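Local coordinates for uridylate kinase (PDB 2JJX), which catalyses the ATP-dependent phosphorylation of UMP to UDP in bacterial pyrimidine biosynthesis and carries an allosteric nucleotide-binding site, at residues A[21-25]-A[36-40]; A[148-154]-A[205-209]. The contacts are given in a common frame with arbitrary orientation. Numbering follows the deposited sequence.

Interaction 1. Residues A[21-25]-A[36-40]; sequences GGALA and RLEHI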
ATOM      1  N   GLY A  21       3.248  -2.024  29.086  1.00 53.82           N
ATOM      2  CA  GLY A  21       2.177  -1.050  29.055  1.00 54.06           C
ATOM      3  C   GLY A  21       1.687  -0.681  30.437  1.00 55.20           C
ATOM      4  O   GLY A  21       1.297   0.444  30.690  1.00 55.82           O
ATOM      5  N   GLY A  22       1.749  -1.627  31.355  1.00 48.98           N
ATOM      6  CA  GLY A  22       1.315  -1.423  32.722  1.00 52.93           C
ATOM      7  C   GLY A  22       2.059  -0.336  33.483  1.00 65.09           C
ATOM      8  O   GLY A  22       1.577   0.194  34.482  1.00 69.47           O
ATOM      9  N   ALA A  23       3.268  -0.024  33.036  1.00 59.88           N
ATOM     10  CA  ALA A  23       4.075   0.993  33.692  1.00 61.15           C
ATOM     11  C   ALA A  23       3.572   2.398  33.373  1.00 64.65           C
ATOM     12  O   ALA A  23       4.032   3.364  33.980  1.00 65.82           O
ATOM     13  CB  ALA A  23       5.539   0.876  33.272  1.00 63.41           C
ATOM     14  N   LEU A  24       2.747   2.544  32.336  1.00 57.67           N
ATOM     15  CA  LEU A  24       2.316   3.883  31.923  1.00 55.09           C
ATOM     16  C   LEU A  24       1.091   4.275  32.705  1.00 53.36           C
ATOM     17  O   LEU A  24       0.736   5.445  32.779  1.00 54.31           O
ATOM     18  CB  LEU A  24       2.028   3.973  30.423  1.00 53.81           C
ATOM     19  CG  LEU A  24       3.226   3.793  29.496  1.00 56.76           C
ATOM     20  CD1 LEU A  24       3.832   2.406  29.699  1.00 56.89           C
ATOM     21  CD2 LEU A  24       2.751   3.918  28.078  1.00 69.04           C
ATOM     22  N   ALA A  25       0.477   3.283  33.330  1.00 49.45           N
ATOM     23  CA  ALA A  25      -0.708   3.528  34.119  1.00 46.77           C
ATOM     24  C   ALA A  25      -0.412   3.189  35.558  1.00 71.85           C
ATOM     25  O   ALA A  25       0.470   2.385  35.856  1.00 76.52           O
ATOM     26  CB  ALA A  25      -1.844   2.655  33.628  1.00 41.61           C
ATOM     27  N   ARG A  36       3.364   8.789  36.185  1.00 50.91           N
ATOM     28  CA  ARG A  36       4.087   7.639  35.637  1.00 47.37           C
ATOM     29  C   ARG A  36       4.749   7.965  34.297  1.00 55.18           C
ATOM     30  O   ARG A  36       5.908   7.608  34.080  1.00 58.16           O
ATOM     31  CB  ARG A  36       3.137   6.460  35.441  1.00 41.80           C
ATOM     32  CG  ARG A  36       2.694   5.802  36.743  1.00 37.77           C
ATOM     33  CD  ARG A  36       2.763   4.294  36.612  1.00 64.02           C
ATOM     34  NE  ARG A  36       2.306   3.571  37.792  1.00 72.30           N
ATOM     35  CZ  ARG A  36       3.028   2.647  38.418  1.00112.22           C
ATOM     36  NH1 ARG A  36       4.265   2.387  38.003  1.00 96.60           N
ATOM     37  NH2 ARG A  36       2.525   2.000  39.468  1.00101.73           N
ATOM     38  N   LEU A  37       4.021   8.630  33.395  1.00 46.63           N
ATOM     39  CA  LEU A  37       4.589   9.032  32.107  1.00 42.61           C
ATOM     40  C   LEU A  37       5.805   9.943  32.300  1.00 47.78           C
ATOM     41  O   LEU A  37       6.759   9.900  31.520  1.00 45.48           O
ATOM     42  CB  LEU A  37       3.541   9.740  31.251  1.00 42.53           C
ATOM     43  CG  LEU A  37       2.744   8.879  30.265  1.00 47.12           C
ATOM     44  CD1 LEU A  37       2.713   7.452  30.767  1.00 44.77           C
ATOM     45  CD2 LEU A  37       1.324   9.416  30.136  1.00 58.68           C
ATOM     46  N   GLU A  38       5.771  10.769  33.344  1.00 50.51           N
ATOM     47  CA  GLU A  38       6.858  11.709  33.634  1.00 49.87           C
ATOM     48  C   GLU A  38       8.073  10.946  34.147  1.00 55.47           C
ATOM     49  O   GLU A  38       9.214  11.245  33.772  1.00 54.40           O
ATOM     50  CB  GLU A  38       6.413  12.716  34.691  1.00 51.51           C
ATOM     51  CG  GLU A  38       7.453  13.743  35.056  1.00 71.06           C
ATOM     52  CD  GLU A  38       7.001  14.649  36.192  1.00112.89           C
ATOM     53  OE1 GLU A  38       5.847  14.501  36.664  1.00 91.14           O
ATOM     54  OE2 GLU A  38       7.798  15.521  36.603  1.00132.00           O
ATOM     55  N   HIS A  39       7.824   9.952  35.000  1.00 46.67           N
ATOM     56  CA  HIS A  39       8.886   9.110  35.509  1.00 42.56           C
ATOM     57  C   HIS A  39       9.581   8.447  34.315  1.00 47.80           C
ATOM     58  O   HIS A  39      10.788   8.549  34.154  1.00 50.34           O
ATOM     59  CB  HIS A  39       8.316   8.041  36.451  1.00 43.20           C
ATOM     60  CG  HIS A  39       9.364   7.126  37.007  1.00 47.75           C
ATOM     61  ND1 HIS A  39      10.415   7.598  37.770  1.00 52.50           N
ATOM     62  CD2 HIS A  39       9.646   5.825  36.761  1.00 45.93           C
ATOM     63  CE1 HIS A  39      11.258   6.612  38.025  1.00 48.46           C
ATOM     64  NE2 HIS A  39      10.801   5.522  37.439  1.00 46.82           N
ATOM     65  N   ILE A  40       8.798   7.794  33.462  1.00 44.32           N
ATOM     66  CA  ILE A  40       9.312   7.104  32.280  1.00 40.19           C
ATOM     67  C   ILE A  40      10.145   8.018  31.389  1.00 43.02           C
ATOM     68  O   ILE A  40      11.185   7.626  30.873  1.00 41.66           O
ATOM     69  CB  ILE A  40       8.190   6.411  31.485  1.00 40.45           C
ATOM     70  CG1 ILE A  40       7.469   5.382  32.352  1.00 37.42           C
ATOM     71  CG2 ILE A  40       8.732   5.777  30.210  1.00 39.67           C
ATOM     72  CD1 ILE A  40       6.175   4.829  31.730  1.00 45.53           C
TER

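Interaction 2. Residues A[148-154]-A[205-209]; sequences TTDYPSV and MDQAA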
ATOM      1  N   THR A 148       4.609 -12.312  22.734  1.00 51.24           N
ATOM      2  CA  THR A 148       4.526 -11.263  23.741  1.00 51.33           C
ATOM      3  C   THR A 148       5.429 -10.108  23.317  1.00 63.38           C
ATOM      4  O   THR A 148       6.238 -10.223  22.403  1.00 71.23           O
ATOM      5  CB  THR A 148       5.015 -11.819  25.097  1.00 62.45           C
ATOM      6  OG1 THR A 148       4.222 -12.944  25.480  1.00 84.58           O
ATOM      7  CG2 THR A 148       4.953 -10.768  26.180  1.00 64.49           C
ATOM      8  N   THR A 149       5.395  -9.045  24.098  1.00 55.78           N
ATOM      9  CA  THR A 149       6.273  -7.900  23.906  1.00 52.16           C
ATOM     10  C   THR A 149       7.756  -8.295  23.971  1.00 49.15           C
ATOM     11  O   THR A 149       8.598  -7.651  23.361  1.00 51.46           O
ATOM     12  CB  THR A 149       5.979  -6.857  25.008  1.00 72.44           C
ATOM     13  OG1 THR A 149       4.569  -6.614  25.091  1.00 80.14           O
ATOM     14  CG2 THR A 149       6.698  -5.555  24.753  1.00 77.57           C
ATOM     15  N   ASP A 150       8.088  -9.280  24.803  1.00 45.39           N
ATOM     16  CA  ASP A 150       9.475  -9.681  25.039  1.00 42.37           C
ATOM     17  C   ASP A 150      10.191  -9.989  23.748  1.00 47.82           C
ATOM     18  O   ASP A 150      11.262  -9.454  23.498  1.00 55.85           O
ATOM     19  CB  ASP A 150       9.557 -10.929  25.923  1.00 46.49           C
ATOM     20  CG  ASP A 150       8.778 -10.789  27.225  1.00 81.21           C
ATOM     21  OD1 ASP A 150       8.245  -9.698  27.522  1.00 87.95           O
ATOM     22  OD2 ASP A 150       8.696 -11.788  27.968  1.00 79.37           O
ATOM     23  N   TYR A 151       9.629 -10.917  22.979  1.00 41.42           N
ATOM     24  CA  TYR A 151      10.247 -11.433  21.762  1.00 37.47           C
ATOM     25  C   TYR A 151      10.583 -10.398  20.708  1.00 42.66           C
ATOM     26  O   TYR A 151      11.713 -10.366  20.216  1.00 46.44           O
ATOM     27  CB  TYR A 151       9.410 -12.565  21.149  1.00 37.41           C
ATOM     28  CG  TYR A 151      10.059 -13.179  19.931  1.00 37.47           C
ATOM     29  CD1 TYR A 151      11.081 -14.119  20.066  1.00 42.09           C
ATOM     30  CD2 TYR A 151       9.798 -12.683  18.667  1.00 40.98           C
ATOM     31  CE1 TYR A 151      11.793 -14.579  18.970  1.00 46.84           C
ATOM     32  CE2 TYR A 151      10.494 -13.138  17.558  1.00 44.11           C
ATOM     33  CZ  TYR A 151      11.476 -14.106  17.710  1.00 55.80           C
ATOM     34  OH  TYR A 151      12.140 -14.606  16.603  1.00 49.07           O
ATOM     35  N   PRO A 152       9.572  -9.629  20.252  1.00 35.43           N
ATOM     36  CA  PRO A 152       9.826  -8.600  19.245  1.00 29.06           C
ATOM     37  C   PRO A 152      10.840  -7.568  19.675  1.00 37.12           C
ATOM     38  O   PRO A 152      11.359  -6.802  18.860  1.00 47.20           O
ATOM     39  CB  PRO A 152       8.471  -7.890  19.151  1.00 31.15           C
ATOM     40  CG  PRO A 152       7.461  -8.849  19.695  1.00 33.68           C
ATOM     41  CD  PRO A 152       8.178 -10.093  20.147  1.00 34.59           C
ATOM     42  N   SER A 153      10.904  -7.368  20.979  1.00 31.90           N
ATOM     43  CA  SER A 153      11.741  -6.318  21.510  1.00 28.50           C
ATOM     44  C   SER A 153      13.167  -6.810  21.437  1.00 38.62           C
ATOM     45  O   SER A 153      14.055  -6.047  21.083  1.00 44.76           O
ATOM     46  CB  SER A 153      11.306  -5.917  22.923  1.00 24.55           C
ATOM     47  OG  SER A 153      11.695  -6.926  23.833  1.00 50.66           O
ATOM     48  N   VAL A 154      13.387  -8.106  21.634  1.00 33.38           N
ATOM     49  CA  VAL A 154      14.749  -8.611  21.474  1.00 29.16           C
ATOM     50  C   VAL A 154      15.120  -8.691  20.007  1.00 35.48           C
ATOM     51  O   VAL A 154      16.270  -8.433  19.609  1.00 43.58           O
ATOM     52  CB  VAL A 154      15.117  -9.866  22.275  1.00 26.48           C
ATOM     53  CG1 VAL A 154      13.963 -10.413  23.076  1.00 27.52           C
ATOM     54  CG2 VAL A 154      15.713 -10.904  21.384  1.00 26.73           C
ATOM     55  N   MET A 205      11.105 -14.015  31.310  1.00 75.27           N
ATOM     56  CA  MET A 205      10.837 -13.495  29.981  1.00 67.66           C
ATOM     57  C   MET A 205      10.624 -14.697  29.054  1.00 57.61           C
ATOM     58  O   MET A 205      11.087 -15.782  29.350  1.00 57.00           O
ATOM     59  CB  MET A 205      12.008 -12.616  29.501  1.00 68.67           C
ATOM     60  CG  MET A 205      12.743 -13.115  28.259  1.00 70.22           C
ATOM     61  SD  MET A 205      14.047 -11.947  27.744  1.00 72.70           S
ATOM     62  CE  MET A 205      13.070 -10.542  27.266  1.00 63.98           C
ATOM     63  N   ASP A 206       9.857 -14.523  27.985  1.00 51.20           N
ATOM     64  CA  ASP A 206       9.598 -15.578  27.008  1.00 48.85           C
ATOM     65  C   ASP A 206      10.815 -16.471  26.804  1.00 53.72           C
ATOM     66  O   ASP A 206      11.927 -15.980  26.656  1.00 57.61           O
ATOM     67  CB  ASP A 206       9.302 -14.930  25.659  1.00 49.46           C
ATOM     68  CG  ASP A 206       7.902 -15.176  25.194  1.00 83.92           C
ATOM     69  OD1 ASP A 206       7.260 -16.090  25.741  1.00 93.53           O
ATOM     70  OD2 ASP A 206       7.448 -14.474  24.265  1.00 90.43           O
ATOM     71  N   GLN A 207      10.594 -17.776  26.711  1.00 43.89           N
ATOM     72  CA  GLN A 207      11.660 -18.674  26.324  1.00 41.35           C
ATOM     73  C   GLN A 207      12.153 -18.234  24.939  1.00 44.69           C
ATOM     74  O   GLN A 207      13.356 -18.066  24.712  1.00 44.25           O
ATOM     75  CB  GLN A 207      11.151 -20.124  26.295  1.00 44.47           C
ATOM     76  CG  GLN A 207      10.896 -20.687  27.692  1.00 94.63           C
ATOM     77  CD  GLN A 207      10.540 -22.176  27.733  1.00123.04           C
ATOM     78  OE1 GLN A 207      11.133 -23.006  27.030  1.00105.35           O
ATOM     79  NE2 GLN A 207       9.678 -22.533  28.681  1.00116.13           N
ATOM     80  N   ALA A 208      11.211 -18.029  24.017  1.00 38.11           N
ATOM     81  CA  ALA A 208      11.571 -17.672  22.640  1.00 38.37           C
ATOM     82  C   ALA A 208      12.441 -16.417  22.564  1.00 43.66           C
ATOM     83  O   ALA A 208      13.344 -16.316  21.726  1.00 43.61           O
ATOM     84  CB  ALA A 208      10.349 -17.516  21.774  1.00 38.45           C
ATOM     85  N   ALA A 209      12.167 -15.464  23.451  1.00 32.76           N
ATOM     86  CA  ALA A 209      12.902 -14.212  23.451  1.00 32.71           C
ATOM     87  C   ALA A 209      14.296 -14.440  24.028  1.00 40.64           C
ATOM     88  O   ALA A 209      15.290 -13.955  23.514  1.00 40.84           O
ATOM     89  CB  ALA A 209      12.145 -13.166  24.226  1.00 33.14           C
TER

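Interaction 1. Residues A[21-25]-A[36-40]
A buried contact, part apolar and part carbonyl against arginine, folds the connection after the first strand of an amino acid kinase domain back onto the helix it leads into. The 21-25 segment follows strand 14-19, whereas the partner segment 36-40 lies near the start of helix 34-48, so the pair belongs to the first strand-loop-helix unit of the fold. The principle illustrated is that a tight turn can present one or two apolar side chains, and its carbonyl oxygens, to the helix that follows. A short 3-10 turn around Gly22 is tied by the bond from Leu24 N to Gly21 O (3.0 Å), and the chain meets the helix just beyond the two glycines. Leu24 is central: its CA lies 5.6 Å from that of Arg36, and although its CA-to-CB bond points away from the helix, CB still lies 3.6 Å from Leu37 CD1, while its CG is 3.8 Å from Ile40 CD1. Ile40 CD1 also packs 4.3 Å from Ala23 CB. Leu37 and Ile40, about one turn apart, both meet the loop. Arg36 contributes the aliphatic part of its side chain, with CD 3.1 Å from Ala23 O. Its NE is 2.9 Å from Ala25 O, but the angle is too poor for a hydrogen bond, so the approach is a close polar contact. Around this contact, Leu24 pairs through its backbone with Asn33. Leu24 and Leu37 both also pack on helix 76-101, through Asn90 for the former and Met93 and Val97 for the latter, while Trp72 of the second subunit packs on Leu37.

Interaction 2. Residues A[148-154]-A[205-209]
Two helix starts meet in this part of the amino acid kinase fold, and a side-chain carboxylate ties them where their N-terminal ends come together. Met205 opens the second segment: its CA lies 3.4 Å from Asp150 OD2, and its CE makes a looser apolar contact with Val154 CG1 at 4.3 Å. Asp206 follows at the N-cap position of helix 207-216. Its own carboxylate makes no capping bond; instead OD2 approaches Thr148 CB at 3.7 Å, while its backbone NH is bound by Asp150, whose side chain reaches across from the start of helix 150-160. Gln207 turns elsewhere and packs on Leu211 of the third subunit. Ala208 meets the tyrosine ring, its CB 3.9 Å from Tyr151 CD1 and its carbonyl oxygen near the ring plane, at the edge. Ala209 is the small residue that permits the closest backbone approach, with its CA 4.2 Å from that of Tyr151; its CB sits 3.6 Å from Tyr151 CA and 3.5 Å from Val154 CG1. Of all these contacts, the one hydrogen bond between the segments is nearly straight: Asp206 N donates to Asp150 OD2 over 3.0 Å at 168°.

Taken together, the two contacts show how one alpha/beta domain is assembled from one contact local in sequence and one distant. Interaction 1 closes before interaction 2 opens, and their centres lie 20 Å apart on opposite sides of the chain's centre; the nearest atoms, about 6 Å apart, do not touch. Interaction 1 joins a loop and the helix that follows it, whereas interaction 2 brings together the starts of helices 150-160 and 207-216, with 50 residues between its segments. Strand 14-19 of the central sheet is next to both contacts: it leads into the loop of interaction 1, and its Leu16 and Lys18 touch the 148-154 segment.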